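Local coordinates for protein extracellular ligand-binding receptor (Sphaerobacter thermophilus, PDB 4ZPJ) that probably captures a small solute, possibly an alkylbenzene-like compound, outside the membrane and delivers it to an ABC transporter for uptake, at residues A[128-133]-A[150-155]; A[168-173]-A[388-393]; A[195-200]-A[221-226]; A[182-187]-A[213-218]; A[310-315]-A[406-411]. One frame throughout, in Å; residues are numbered along the deposited sequence.

Contact 1 of 5, residues A[128-133]-A[150-155]; sequences TLSNEA and TNAGLQ
Asn151 reaches from the loop after strand 147-149 to the turn that leads into helix 130-142. Its CB lies 3.8 Å from Thr128 O, and CG, anti to the backbone N (chi1 -169°), carries the amide onward to the same carbonyl. At the tip, ND2 donates to Thr128 O over 2.8 Å, nearly straight at 164°, with the oxygen in the amide plane and the donor on a carbonyl lone pair. The other tip atom, OD1, has a weak hydrogen bond from Asn70 of helix 68-84. Such loops at the C-terminal ends of parallel strands, here 123-126 and 147-149, are where the first lobe of a periplasmic binding protein usually faces its cleft. Leu129 is the N-cap residue of helix 130-142, and its own N donates to Glu132 OE1, approaching from above the carboxylate plane. In the next residue, Ser130, OG, beside its backbone N, receives a weak, bent bond from Leu154 N (3.2 Å, 132°). Leu154 CB packs against the same serine, 3.5 Å from OG. Between the two polar links sits Ala152, whose methyl CB meets Leu129 O at 3.8 Å and Ala133 CB at 4.1 Å.

Contact 2 of 5, residues A[168-173]-A[388-393]; sequences LFRVSF and QGPVTT
This is a buried contact of main chain and side chains between strand 168-170, an outermost strand of the six-stranded mixed sheet, and the residues that open strand 390-401 of the antiparallel sheet. One main-chain bond fixes the alignment: Arg170 N donates to Gln388 O over 2.9 Å, at 164° and in the carbonyl plane. Gln388 adds a side-chain bond. Its CG is anti to the carbonyl carbon (chi1 -61°) and the chain runs extended from there, bringing NE2 2.8 Å from Leu168 O. The donor stands well above that carbonyl's plane, so no lone pair is addressed directly. A second acceptor, Pro166 O, also holds NE2. The same nitrogen sits over the centre of the Phe169 ring, 3.4 Å above its plane, and the amide is stacked on the ring with the planes 16° apart. Further along, Pro390 lays its ring edge against the turning chain, CG and CD each 3.2 Å from Arg170 O, an acceptor to which the proline N has no hydrogen to offer. Distant in sequence yet adjacent in space, the two segments join the sheets in a manner consistent with the interdomain crossover region of the leucine-binding protein family.

Contact 3 of 5, residues A[195-200]-A[221-226]; sequences MVLHAA and GEIVDE
Three main-chain hydrogen bonds form the first shell between strands 194-200 and 222-229. Met195, present as selenomethionine, uses both its backbone atoms: its N donates to Glu222 O over 2.8 Å, and its O accepts from Val224 N over 3.0 Å, each nearly along the C=O axis. These bonds straddle Ile223, as in a parallel pair, and the short axes run 28° apart in direction. Leu197 N then donates to Asp225 O over 3.1 Å, the straightest of the three at 173°, where a regular register would use Val224 O. The extra residue is a beta bulge at Val224-Asp225, with Val224 psi at -29°, off strand values.

Side chains pack next to these bonds. On the face that carries Met195, Leu197 and Ile223, Leu197 CG, anti to its carbonyl carbon, comes within 3.9 Å of Ile223 CG2, the two chains crossing at about a right angle. Val196 CG2 meets Val224 CG2 at 3.6 Å; that methyl of Val224 occupies the crowded position between backbone N and carbonyl carbon.

Further out, helix 203-218 packs on the Met195 face through Phe212 and Phe216, and helix 237-246 meets Val196 through Ala246. Glu226 OE1 is held by a salt bridge from Arg213, which ties the edge strand to the helix connecting the two strands. This is a beta-alpha-beta unit, with strand 222-229 outermost in the four-stranded parallel sheet. The chemistry is therefore divided: hydrogen bonds between uncharged peptide groups set the alignment, apolar branches fill the spaces beside them, and the charged carboxylate of Glu226 is probably steadied by its arginine at the more exposed margin.

Contact 4 of 5, residues A[182-187]-A[213-218]; sequences AADYAY and RSRFEQ
Asp184 OD2 is gripped by two nitrogens of Arg215. The stronger bond comes from NE, 2.9 Å away and lying on the syn lone pair of OD2; the weaker comes from NH2 at 3.2 Å. Asp184 OD1 takes another weak bond from NH2 and is also reached by a water that donates to it over 2.5 Å. The same water donates to Arg215 O, so the carboxylate is linked to the backbone as well as the side chain of the second helix.

The salt bridge is made at the guanidinium edge, but the carboxylate and guanidinium planes stand 68° apart, far from a coplanar pair, which accords with one good bond and two weak ones. The arginine chain bends at chi2 and chi3, turning its NE edge toward the carboxylate that Asp184 holds out. Its remaining nitrogen, NH1, is bonded to Ser422 O near the chain terminus.

Beneath the charges lies an apolar layer. Ala183 CB is 3.9 Å from both Arg215 CB and Phe216 CB, where the helices come closest. Phe216, with CG anti to its backbone N, brings CE1 to 4.1 Å from Tyr187 CB, while the edge of its ring meets Ala183 O. Helices 180-188 and 203-218 cross at -33°, with 8.2 Å between their short axes, and Met195 of strand 194-200 touches both Ala186 and Phe216 from the sheet side. The close approach at Ala183 is consistent with the ion pair spanning the two helices, and the partial exposure of both charged residues suggests that solvent moderates its strength.

Contact 5 of 5, residues A[310-315]-A[406-411]; sequences TAYNDT and TYANIV
Direct hydrogen bonding rests on Thr310. Its OG1, anti to the backbone N (chi1 169°), donates to Asn409 O over 2.7 Å, on a lone pair in the carbonyl plane, and accepts from Tyr312 N to make an ST turn. The type I turn from Thr310 to Asn313 is thereby fastened to strand 407-418. Two waters extend the polar links: one donates to Thr310 OG1 and accepts from Asn409 N, and the other donates to Tyr312 O at 2.6 Å and accepts from Val411 N at 2.9 Å. Among apolar contacts, a CH-pi interaction is the clearest, with Ala408 CB over one face of the Tyr312 ring, 3.7 Å from the centroid and 14° off the normal. Ile410 CD1 approaches Tyr312 CB to 3.9 Å, and at the ring's far end OH is near Thr406 CG2. Thr310 CG2 and Val411 CG2 are pressed together at 3.4 Å, tighter than usual for two carbons. Charge enters beside the turn, where Arg414 bonds to Asn313 OD1 and bridges to Asp314. The turn lies between strand 304-307 and helix 316-328, whose N-cap is Thr315, while strand 407-418 pairs antiparallel with strand 390-401 alongside.

How the contacts relate
Contacts 1 and 2 adjoin, with centres 12 Å apart: Arg170 of contact 2 probably donates to Ala152 O and Leu154 O of contact 1, joining loop and edge strand in the lobe of the six-stranded sheet. Contacts 3 and 4 form a second cluster, centres 11 Å apart, built on strand 194-200, helix 203-218 and their neighbours and tied by the Arg213–Glu226 salt bridge; their segments alternate along the chain. Both are nested within the loop closed by contact 2. Contact 5 crosses contact 2 in sequence and reaches the same antiparallel sheet, about 22 Å away between centres. This distribution agrees with a two-lobed binding protein whose chain passes repeatedly between lobes.

Contact 1 of 5, residues A[128-133]-A[150-155]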
# COMPACT_ATOMS: atom_id res chain seq x y z
N THR A 128 -1.26 -2.64 10.73
CA THR A 128 -2.24 -2.27 9.77
C THR A 128 -2.50 -0.77 9.77
O THR A 128 -2.47 -0.18 8.73
CB THR A 128 -3.55 -3.08 10.00
OG1 THR A 128 -3.21 -4.46 9.95
CG2 THR A 128 -4.62 -2.77 8.93
N LEU A 129 -2.76 -0.16 10.92
CA LEU A 129 -3.19 1.26 10.96
C LEU A 129 -2.07 2.21 11.39
O LEU A 129 -1.24 1.86 12.26
CB LEU A 129 -4.38 1.45 11.89
CG LEU A 129 -5.64 0.64 11.48
CD1 LEU A 129 -6.78 0.88 12.45
CD2 LEU A 129 -6.08 0.94 10.04
N SER A 130 -2.06 3.40 10.79
CA SER A 130 -1.07 4.41 11.12
C SER A 130 -1.14 4.80 12.57
O SER A 130 -0.10 4.96 13.20
CB SER A 130 -1.25 5.68 10.26
OG SER A 130 -0.99 5.40 8.90
N ASN A 131 -2.35 4.95 13.12
CA ASN A 131 -2.43 5.20 14.57
C ASN A 131 -1.86 4.04 15.40
O ASN A 131 -1.26 4.28 16.43
CB ASN A 131 -3.84 5.64 15.05
CG ASN A 131 -4.94 4.62 14.75
OD1 ASN A 131 -4.69 3.50 14.31
ND2 ASN A 131 -6.19 5.03 15.00
N GLU A 132 -1.96 2.80 14.93
CA GLU A 132 -1.37 1.68 15.67
C GLU A 132 0.18 1.76 15.60
O GLU A 132 0.87 1.57 16.58
CB GLU A 132 -1.84 0.34 15.12
CG GLU A 132 -3.22 -0.13 15.56
CD GLU A 132 -3.75 -1.29 14.72
OE1 GLU A 132 -3.33 -1.49 13.51
OE2 GLU A 132 -4.63 -1.99 15.26
N ALA A 133 0.70 2.09 14.42
CA ALA A 133 2.16 2.27 14.22
C ALA A 133 2.77 3.32 15.14
O ALA A 133 3.82 3.09 15.77
CB ALA A 133 2.44 2.67 12.78
N THR A 150 3.85 -3.82 6.86
CA THR A 150 3.24 -4.28 5.61
C THR A 150 2.08 -3.40 5.15
O THR A 150 1.56 -3.58 4.04
CB THR A 150 2.79 -5.74 5.73
OG1 THR A 150 1.90 -5.89 6.86
CG2 THR A 150 3.99 -6.65 5.99
N ASN A 151 1.65 -2.44 5.97
CA ASN A 151 0.56 -1.57 5.51
C ASN A 151 0.71 -0.16 5.95
O ASN A 151 1.07 0.65 5.14
CB ASN A 151 -0.81 -2.14 5.88
CG ASN A 151 -1.94 -1.40 5.19
OD1 ASN A 151 -2.07 -1.43 3.93
ND2 ASN A 151 -2.65 -0.63 5.96
N ALA A 152 0.45 0.15 7.22
CA ALA A 152 0.51 1.50 7.78
C ALA A 152 1.40 2.49 6.99
O ALA A 152 2.62 2.40 7.05
CB ALA A 152 0.98 1.43 9.21
N GLY A 153 0.78 3.43 6.29
CA GLY A 153 1.52 4.24 5.29
C GLY A 153 1.94 5.60 5.86
O GLY A 153 2.54 6.43 5.14
N LEU A 154 1.63 5.80 7.13
CA LEU A 154 2.12 6.98 7.92
C LEU A 154 3.46 7.55 7.43
O LEU A 154 4.52 6.93 7.59
CB LEU A 154 2.25 6.59 9.40
CG LEU A 154 2.58 7.74 10.36
CD1 LEU A 154 1.44 8.76 10.37
CD2 LEU A 154 2.86 7.26 11.79
N GLN A 155 3.44 8.75 6.87
CA GLN A 155 4.60 9.25 6.17
C GLN A 155 5.81 9.38 7.08
O GLN A 155 6.91 8.96 6.72
CB GLN A 155 4.33 10.59 5.50
CG GLN A 155 3.76 10.49 4.08
CD GLN A 155 3.41 11.87 3.52
OE1 GLN A 155 3.51 12.86 4.25
NE2 GLN A 155 2.98 11.95 2.24

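Contact 2 of 5, residues A[168-173]-A[388-393]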
# COMPACT_ATOMS: atom_id res chain seq x y z
N LEU A 168 13.26 -0.38 11.93
CA LEU A 168 12.00 -0.27 11.17
C LEU A 168 12.20 -0.26 9.66
O LEU A 168 12.96 0.53 9.15
CB LEU A 168 11.25 1.00 11.55
CG LEU A 168 11.05 1.18 13.06
CD1 LEU A 168 10.40 2.53 13.39
CD2 LEU A 168 10.26 0.04 13.63
N PHE A 169 11.52 -1.17 9.00
CA PHE A 169 11.49 -1.28 7.56
C PHE A 169 10.06 -1.19 7.12
O PHE A 169 9.16 -1.68 7.83
CB PHE A 169 12.06 -2.64 7.11
CG PHE A 169 13.50 -2.87 7.47
CD1 PHE A 169 13.85 -3.27 8.77
CD2 PHE A 169 14.47 -2.73 6.54
CE1 PHE A 169 15.19 -3.46 9.11
CE2 PHE A 169 15.83 -2.97 6.86
CZ PHE A 169 16.18 -3.34 8.15
N ARG A 170 9.83 -0.64 5.95
CA ARG A 170 8.49 -0.62 5.40
C ARG A 170 8.46 -1.14 4.00
O ARG A 170 9.26 -0.69 3.17
CB ARG A 170 7.93 0.81 5.48
CG ARG A 170 6.54 0.93 4.91
CD ARG A 170 5.71 1.92 5.70
NE ARG A 170 6.16 3.25 5.45
CZ ARG A 170 5.73 4.34 6.07
NH1 ARG A 170 4.79 4.29 7.03
NH2 ARG A 170 6.23 5.52 5.71
N VAL A 171 7.57 -2.09 3.71
CA VAL A 171 7.57 -2.73 2.38
C VAL A 171 6.32 -2.34 1.58
O VAL A 171 6.15 -2.78 0.43
CB VAL A 171 7.63 -4.26 2.44
CG1 VAL A 171 8.92 -4.73 3.09
CG2 VAL A 171 6.44 -4.82 3.18
N SER A 172 5.42 -1.57 2.18
CA SER A 172 4.21 -1.14 1.46
C SER A 172 4.41 0.23 0.72
O SER A 172 4.68 0.31 -0.50
CB SER A 172 3.06 -1.10 2.45
OG SER A 172 3.37 -0.28 3.56
N PHE A 173 4.33 1.30 1.46
CA PHE A 173 4.45 2.61 0.84
C PHE A 173 4.45 3.60 1.97
O PHE A 173 4.00 3.28 3.07
CB PHE A 173 3.24 2.91 -0.09
CG PHE A 173 1.92 2.53 0.50
CD1 PHE A 173 1.24 3.41 1.31
CD2 PHE A 173 1.37 1.29 0.26
CE1 PHE A 173 0.02 3.07 1.90
CE2 PHE A 173 0.16 0.93 0.86
CZ PHE A 173 -0.52 1.82 1.67
N GLN A 388 14.68 3.27 4.84
CA GLN A 388 14.27 1.86 4.94
C GLN A 388 12.84 1.65 4.53
O GLN A 388 12.20 0.69 4.93
CB GLN A 388 14.59 1.27 6.30
CG GLN A 388 16.07 1.33 6.54
CD GLN A 388 16.57 0.53 7.71
OE1 GLN A 388 17.76 0.28 7.83
NE2 GLN A 388 15.67 0.18 8.61
N GLY A 389 12.34 2.55 3.68
CA GLY A 389 11.05 2.40 3.04
C GLY A 389 11.38 1.82 1.67
O GLY A 389 12.55 1.50 1.38
N PRO A 390 10.35 1.62 0.84
CA PRO A 390 10.51 0.93 -0.43
C PRO A 390 11.04 1.77 -1.54
O PRO A 390 10.66 2.90 -1.67
CB PRO A 390 9.07 0.56 -0.80
CG PRO A 390 8.32 0.60 0.44
CD PRO A 390 8.93 1.75 1.19
N VAL A 391 11.93 1.19 -2.33
CA VAL A 391 12.40 1.73 -3.57
C VAL A 391 11.92 0.67 -4.59
O VAL A 391 12.43 -0.43 -4.66
CB VAL A 391 13.92 1.86 -3.62
CG1 VAL A 391 14.40 2.34 -4.99
CG2 VAL A 391 14.42 2.84 -2.57
N THR A 392 10.90 1.01 -5.36
CA THR A 392 10.13 0.00 -6.08
C THR A 392 9.52 0.54 -7.39
O THR A 392 9.57 1.75 -7.69
CB THR A 392 9.06 -0.52 -5.12
OG1 THR A 392 8.56 -1.75 -5.61
CG2 THR A 392 7.89 0.56 -4.82
N THR A 393 8.93 -0.36 -8.17
CA THR A 393 8.39 -0.02 -9.47
C THR A 393 6.92 0.34 -9.22
O THR A 393 6.20 -0.44 -8.64
CB THR A 393 8.60 -1.19 -10.46
OG1 THR A 393 10.01 -1.37 -10.71
CG2 THR A 393 7.89 -0.96 -11.80

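Contact 3 of 5, residues A[195-200]-A[221-226]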
# COMPACT_ATOMS: atom_id res chain seq x y z
N MSE A 195 -5.01 21.51 -11.42
CA MSE A 195 -5.85 20.40 -10.91
C MSE A 195 -6.51 20.73 -9.61
O MSE A 195 -6.04 21.60 -8.90
CB MSE A 195 -5.04 19.12 -10.78
CG MSE A 195 -4.69 18.56 -12.16
SE MSE A 195 -3.90 16.78 -12.15
CE MSE A 195 -5.29 15.83 -11.07
N VAL A 196 -7.64 20.05 -9.36
CA VAL A 196 -8.35 20.01 -8.10
C VAL A 196 -8.07 18.70 -7.40
O VAL A 196 -8.00 17.63 -8.04
CB VAL A 196 -9.87 20.09 -8.29
CG1 VAL A 196 -10.63 19.96 -6.98
CG2 VAL A 196 -10.24 21.41 -8.92
N LEU A 197 -7.93 18.78 -6.08
CA LEU A 197 -7.67 17.60 -5.26
C LEU A 197 -8.84 17.33 -4.34
O LEU A 197 -9.43 18.24 -3.78
CB LEU A 197 -6.44 17.83 -4.40
CG LEU A 197 -5.11 18.20 -5.04
CD1 LEU A 197 -4.01 18.19 -3.98
CD2 LEU A 197 -4.82 17.19 -6.13
N HIS A 198 -9.13 16.06 -4.13
CA HIS A 198 -10.16 15.67 -3.25
C HIS A 198 -9.80 14.45 -2.47
O HIS A 198 -9.23 13.52 -3.03
CB HIS A 198 -11.43 15.40 -4.06
CG HIS A 198 -12.46 14.65 -3.32
ND1 HIS A 198 -13.18 15.22 -2.29
CD2 HIS A 198 -12.89 13.37 -3.42
CE1 HIS A 198 -14.04 14.34 -1.83
NE2 HIS A 198 -13.87 13.20 -2.48
N ALA A 199 -10.10 14.43 -1.17
CA ALA A 199 -9.89 13.25 -0.35
C ALA A 199 -10.84 13.10 0.78
O ALA A 199 -11.41 14.08 1.26
CB ALA A 199 -8.50 13.25 0.24
N ALA A 200 -10.96 11.87 1.26
CA ALA A 200 -11.61 11.62 2.53
C ALA A 200 -10.80 12.36 3.58
O ALA A 200 -9.57 12.45 3.47
CB ALA A 200 -11.62 10.13 2.84
N GLY A 221 2.93 22.18 -12.58
CA GLY A 221 1.47 22.32 -12.56
C GLY A 221 1.02 23.18 -11.39
O GLY A 221 1.80 23.56 -10.54
N GLU A 222 -0.26 23.48 -11.32
CA GLU A 222 -0.76 24.19 -10.13
C GLU A 222 -2.07 23.56 -9.60
O GLU A 222 -2.85 23.02 -10.36
CB GLU A 222 -0.80 25.74 -10.32
CG GLU A 222 0.13 26.53 -9.34
CD GLU A 222 1.56 26.92 -9.82
OE1 GLU A 222 2.53 26.85 -9.01
OE2 GLU A 222 1.75 27.36 -10.99
N ILE A 223 -2.23 23.59 -8.28
CA ILE A 223 -3.39 23.10 -7.58
C ILE A 223 -4.25 24.30 -7.24
O ILE A 223 -3.82 25.20 -6.54
CB ILE A 223 -2.99 22.42 -6.25
CG1 ILE A 223 -2.03 21.26 -6.53
CG2 ILE A 223 -4.23 21.95 -5.46
CD1 ILE A 223 -2.58 20.21 -7.44
N VAL A 224 -5.48 24.30 -7.75
CA VAL A 224 -6.40 25.38 -7.55
C VAL A 224 -7.30 25.26 -6.29
O VAL A 224 -7.74 26.27 -5.78
CB VAL A 224 -7.28 25.58 -8.83
CG1 VAL A 224 -6.43 25.74 -10.08
CG2 VAL A 224 -8.29 24.43 -9.00
N ASP A 225 -7.62 24.05 -5.82
CA ASP A 225 -8.42 23.87 -4.57
C ASP A 225 -8.28 22.47 -4.05
O ASP A 225 -7.92 21.58 -4.80
CB ASP A 225 -9.93 24.15 -4.78
CG ASP A 225 -10.66 24.59 -3.46
OD1 ASP A 225 -10.09 24.35 -2.38
OD2 ASP A 225 -11.79 25.18 -3.48
N GLU A 226 -8.53 22.30 -2.74
CA GLU A 226 -8.62 20.99 -2.08
C GLU A 226 -10.02 20.89 -1.50
O GLU A 226 -10.48 21.80 -0.81
CB GLU A 226 -7.62 20.88 -0.92
CG GLU A 226 -6.16 21.16 -1.27
CD GLU A 226 -5.18 20.86 -0.11
OE1 GLU A 226 -3.95 21.10 -0.29
OE2 GLU A 226 -5.60 20.39 0.98

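Contact 4 of 5, residues A[182-187]-A[213-218]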
# COMPACT_ATOMS: atom_id res chain seq x y z
N ALA A 182 1.40 9.49 -10.80
CA ALA A 182 0.25 9.84 -11.63
C ALA A 182 0.17 11.31 -11.86
O ALA A 182 -0.41 11.76 -12.85
CB ALA A 182 -1.06 9.31 -11.02
N ALA A 183 0.81 12.09 -11.01
CA ALA A 183 0.84 13.53 -11.18
C ALA A 183 1.84 13.89 -12.27
O ALA A 183 1.58 14.78 -13.08
CB ALA A 183 1.24 14.20 -9.89
N ASP A 184 2.97 13.20 -12.29
CA ASP A 184 3.89 13.32 -13.45
C ASP A 184 3.20 12.94 -14.73
O ASP A 184 3.32 13.63 -15.71
CB ASP A 184 5.15 12.46 -13.26
CG ASP A 184 5.96 12.94 -12.08
OD1 ASP A 184 6.60 14.01 -12.17
OD2 ASP A 184 5.90 12.32 -11.02
N TYR A 185 2.49 11.82 -14.72
CA TYR A 185 1.78 11.38 -15.90
C TYR A 185 0.76 12.42 -16.34
O TYR A 185 0.63 12.67 -17.53
CB TYR A 185 1.05 10.08 -15.60
CG TYR A 185 0.51 9.40 -16.83
CD1 TYR A 185 1.35 8.67 -17.67
CD2 TYR A 185 -0.83 9.52 -17.17
CE1 TYR A 185 0.86 8.04 -18.80
CE2 TYR A 185 -1.33 8.92 -18.30
CZ TYR A 185 -0.47 8.19 -19.13
OH TYR A 185 -0.94 7.57 -20.25
N ALA A 186 0.05 13.01 -15.39
CA ALA A 186 -0.98 14.03 -15.68
C ALA A 186 -0.38 15.25 -16.39
O ALA A 186 -0.97 15.80 -17.34
CB ALA A 186 -1.65 14.48 -14.40
N TYR A 187 0.78 15.70 -15.89
CA TYR A 187 1.48 16.84 -16.44
C TYR A 187 2.16 16.49 -17.76
O TYR A 187 1.93 17.15 -18.78
CB TYR A 187 2.55 17.37 -15.48
CG TYR A 187 3.10 18.72 -15.93
CD1 TYR A 187 4.18 18.83 -16.81
CD2 TYR A 187 2.54 19.89 -15.47
CE1 TYR A 187 4.65 20.08 -17.21
CE2 TYR A 187 3.00 21.13 -15.86
CZ TYR A 187 4.05 21.21 -16.73
OH TYR A 187 4.49 22.46 -17.08
N ARG A 213 0.18 16.91 -4.85
CA ARG A 213 0.50 18.32 -5.03
C ARG A 213 1.99 18.55 -5.28
O ARG A 213 2.39 19.29 -6.19
CB ARG A 213 0.13 19.08 -3.75
CG ARG A 213 0.62 20.51 -3.72
CD ARG A 213 0.37 21.20 -2.37
NE ARG A 213 -1.05 21.48 -2.12
CZ ARG A 213 -1.72 22.53 -2.59
NH1 ARG A 213 -3.01 22.69 -2.28
NH2 ARG A 213 -1.13 23.43 -3.37
N SER A 214 2.78 17.96 -4.41
CA SER A 214 4.23 18.13 -4.46
C SER A 214 4.80 17.74 -5.81
O SER A 214 5.50 18.53 -6.42
CB SER A 214 4.87 17.30 -3.34
OG SER A 214 6.27 17.29 -3.47
N ARG A 215 4.47 16.56 -6.31
CA ARG A 215 4.94 16.17 -7.64
C ARG A 215 4.34 16.99 -8.75
O ARG A 215 5.00 17.23 -9.77
CB ARG A 215 4.60 14.72 -8.00
CG ARG A 215 5.21 13.63 -7.17
CD ARG A 215 6.71 13.57 -7.27
NE ARG A 215 7.20 13.30 -8.60
CZ ARG A 215 8.49 13.08 -8.87
NH1 ARG A 215 9.37 13.10 -7.89
NH2 ARG A 215 8.89 12.86 -10.12
N PHE A 216 3.07 17.37 -8.60
CA PHE A 216 2.40 18.06 -9.70
C PHE A 216 3.00 19.40 -9.74
O PHE A 216 3.23 19.94 -10.81
CB PHE A 216 0.86 18.06 -9.54
CG PHE A 216 0.08 18.58 -10.73
CD1 PHE A 216 0.11 17.94 -11.93
CD2 PHE A 216 -0.73 19.70 -10.62
CE1 PHE A 216 -0.60 18.41 -13.04
CE2 PHE A 216 -1.47 20.20 -11.69
CZ PHE A 216 -1.41 19.55 -12.91
N GLU A 217 3.31 19.95 -8.57
CA GLU A 217 3.89 21.30 -8.49
C GLU A 217 5.33 21.33 -8.99
O GLU A 217 5.70 22.23 -9.70
CB GLU A 217 3.80 21.90 -7.06
CG GLU A 217 2.41 22.42 -6.75
CD GLU A 217 2.26 23.07 -5.38
OE1 GLU A 217 3.20 23.03 -4.57
OE2 GLU A 217 1.18 23.61 -5.12
N GLN A 218 6.11 20.33 -8.63
CA GLN A 218 7.46 20.19 -9.16
C GLN A 218 7.52 20.07 -10.66
O GLN A 218 8.45 20.55 -11.24
CB GLN A 218 8.15 18.98 -8.55
CG GLN A 218 8.46 19.21 -7.09
CD GLN A 218 9.15 18.06 -6.38
OE1 GLN A 218 9.27 16.93 -6.90
NE2 GLN A 218 9.64 18.34 -5.16
O HOH W 1 7.37 15.89 -10.75

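Contact 5 of 5, residues A[310-315]-A[406-411]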
# COMPACT_ATOMS: atom_id res chain seq x y z
N THR A 310 -1.06 -4.70 -9.85
CA THR A 310 -2.27 -5.25 -10.43
C THR A 310 -1.92 -6.65 -10.89
O THR A 310 -0.85 -6.85 -11.43
CB THR A 310 -2.73 -4.44 -11.66
OG1 THR A 310 -3.75 -5.12 -12.36
CG2 THR A 310 -1.52 -4.14 -12.66
N ALA A 311 -2.87 -7.58 -10.69
CA ALA A 311 -2.83 -8.93 -11.16
C ALA A 311 -2.69 -9.10 -12.69
O ALA A 311 -2.28 -10.19 -13.21
CB ALA A 311 -4.03 -9.66 -10.62
N TYR A 312 -2.95 -8.03 -13.44
CA TYR A 312 -2.78 -8.07 -14.91
C TYR A 312 -1.41 -7.61 -15.37
O TYR A 312 -1.22 -7.36 -16.56
CB TYR A 312 -3.90 -7.29 -15.63
CG TYR A 312 -5.25 -7.96 -15.35
CD1 TYR A 312 -5.74 -9.02 -16.16
CD2 TYR A 312 -5.94 -7.66 -14.20
CE1 TYR A 312 -6.94 -9.67 -15.84
CE2 TYR A 312 -7.13 -8.29 -13.87
CZ TYR A 312 -7.62 -9.30 -14.68
OH TYR A 312 -8.78 -9.89 -14.27
N ASN A 313 -0.43 -7.54 -14.47
CA ASN A 313 0.88 -7.09 -14.87
C ASN A 313 1.46 -8.18 -15.77
O ASN A 313 1.27 -9.37 -15.49
CB ASN A 313 1.74 -6.81 -13.66
CG ASN A 313 3.00 -6.06 -13.99
OD1 ASN A 313 3.10 -5.39 -15.02
ND2 ASN A 313 3.99 -6.18 -13.12
N ASP A 314 2.14 -7.79 -16.85
CA ASP A 314 2.45 -8.76 -17.89
C ASP A 314 3.88 -9.22 -17.73
O ASP A 314 4.66 -9.19 -18.67
CB ASP A 314 2.18 -8.20 -19.33
CG ASP A 314 3.01 -6.91 -19.68
OD1 ASP A 314 3.46 -6.23 -18.71
OD2 ASP A 314 3.15 -6.53 -20.92
N THR A 315 4.24 -9.65 -16.53
CA THR A 315 5.60 -10.11 -16.27
C THR A 315 5.51 -11.48 -15.72
O THR A 315 4.51 -11.83 -15.08
CB THR A 315 6.33 -9.25 -15.24
OG1 THR A 315 5.71 -9.36 -13.94
CG2 THR A 315 6.41 -7.75 -15.73
N THR A 406 -15.23 -8.93 -17.06
CA THR A 406 -14.42 -8.62 -15.91
C THR A 406 -13.75 -7.27 -16.12
O THR A 406 -13.28 -6.97 -17.23
CB THR A 406 -13.33 -9.69 -15.70
OG1 THR A 406 -13.93 -10.96 -15.45
CG2 THR A 406 -12.39 -9.33 -14.56
N TYR A 407 -13.64 -6.53 -15.01
CA TYR A 407 -12.97 -5.24 -14.93
C TYR A 407 -11.56 -5.43 -14.46
O TYR A 407 -11.33 -6.18 -13.58
CB TYR A 407 -13.72 -4.31 -13.97
CG TYR A 407 -15.05 -3.90 -14.55
CD1 TYR A 407 -15.10 -2.95 -15.55
CD2 TYR A 407 -16.24 -4.49 -14.12
CE1 TYR A 407 -16.30 -2.55 -16.09
CE2 TYR A 407 -17.48 -4.10 -14.66
CZ TYR A 407 -17.49 -3.13 -15.65
OH TYR A 407 -18.67 -2.70 -16.23
N ALA A 408 -10.60 -4.77 -15.10
CA ALA A 408 -9.19 -5.09 -14.89
C ALA A 408 -8.41 -3.81 -14.83
O ALA A 408 -8.62 -2.96 -15.66
CB ALA A 408 -8.68 -5.92 -16.10
N ASN A 409 -7.45 -3.69 -13.93
CA ASN A 409 -6.44 -2.61 -14.04
C ASN A 409 -5.29 -2.99 -14.95
O ASN A 409 -4.51 -3.89 -14.60
CB ASN A 409 -5.89 -2.27 -12.67
CG ASN A 409 -6.85 -1.43 -11.88
OD1 ASN A 409 -7.09 -0.27 -12.21
ND2 ASN A 409 -7.38 -1.99 -10.85
N ILE A 410 -5.19 -2.34 -16.09
CA ILE A 410 -4.22 -2.69 -17.11
C ILE A 410 -3.04 -1.72 -17.04
O ILE A 410 -3.22 -0.48 -16.92
CB ILE A 410 -4.88 -2.70 -18.51
CG1 ILE A 410 -6.04 -3.70 -18.53
CG2 ILE A 410 -3.85 -3.01 -19.61
CD1 ILE A 410 -5.68 -5.17 -18.41
N VAL A 411 -1.83 -2.26 -17.10
CA VAL A 411 -0.63 -1.44 -16.98
C VAL A 411 -0.33 -0.69 -18.26
O VAL A 411 -0.19 -1.31 -19.31
CB VAL A 411 0.58 -2.27 -16.58
CG1 VAL A 411 1.84 -1.41 -16.54
CG2 VAL A 411 0.35 -2.90 -15.21
O HOH W 2 -6.71 -5.24 -11.61
O HOH W 3 -1.23 -5.05 -17.67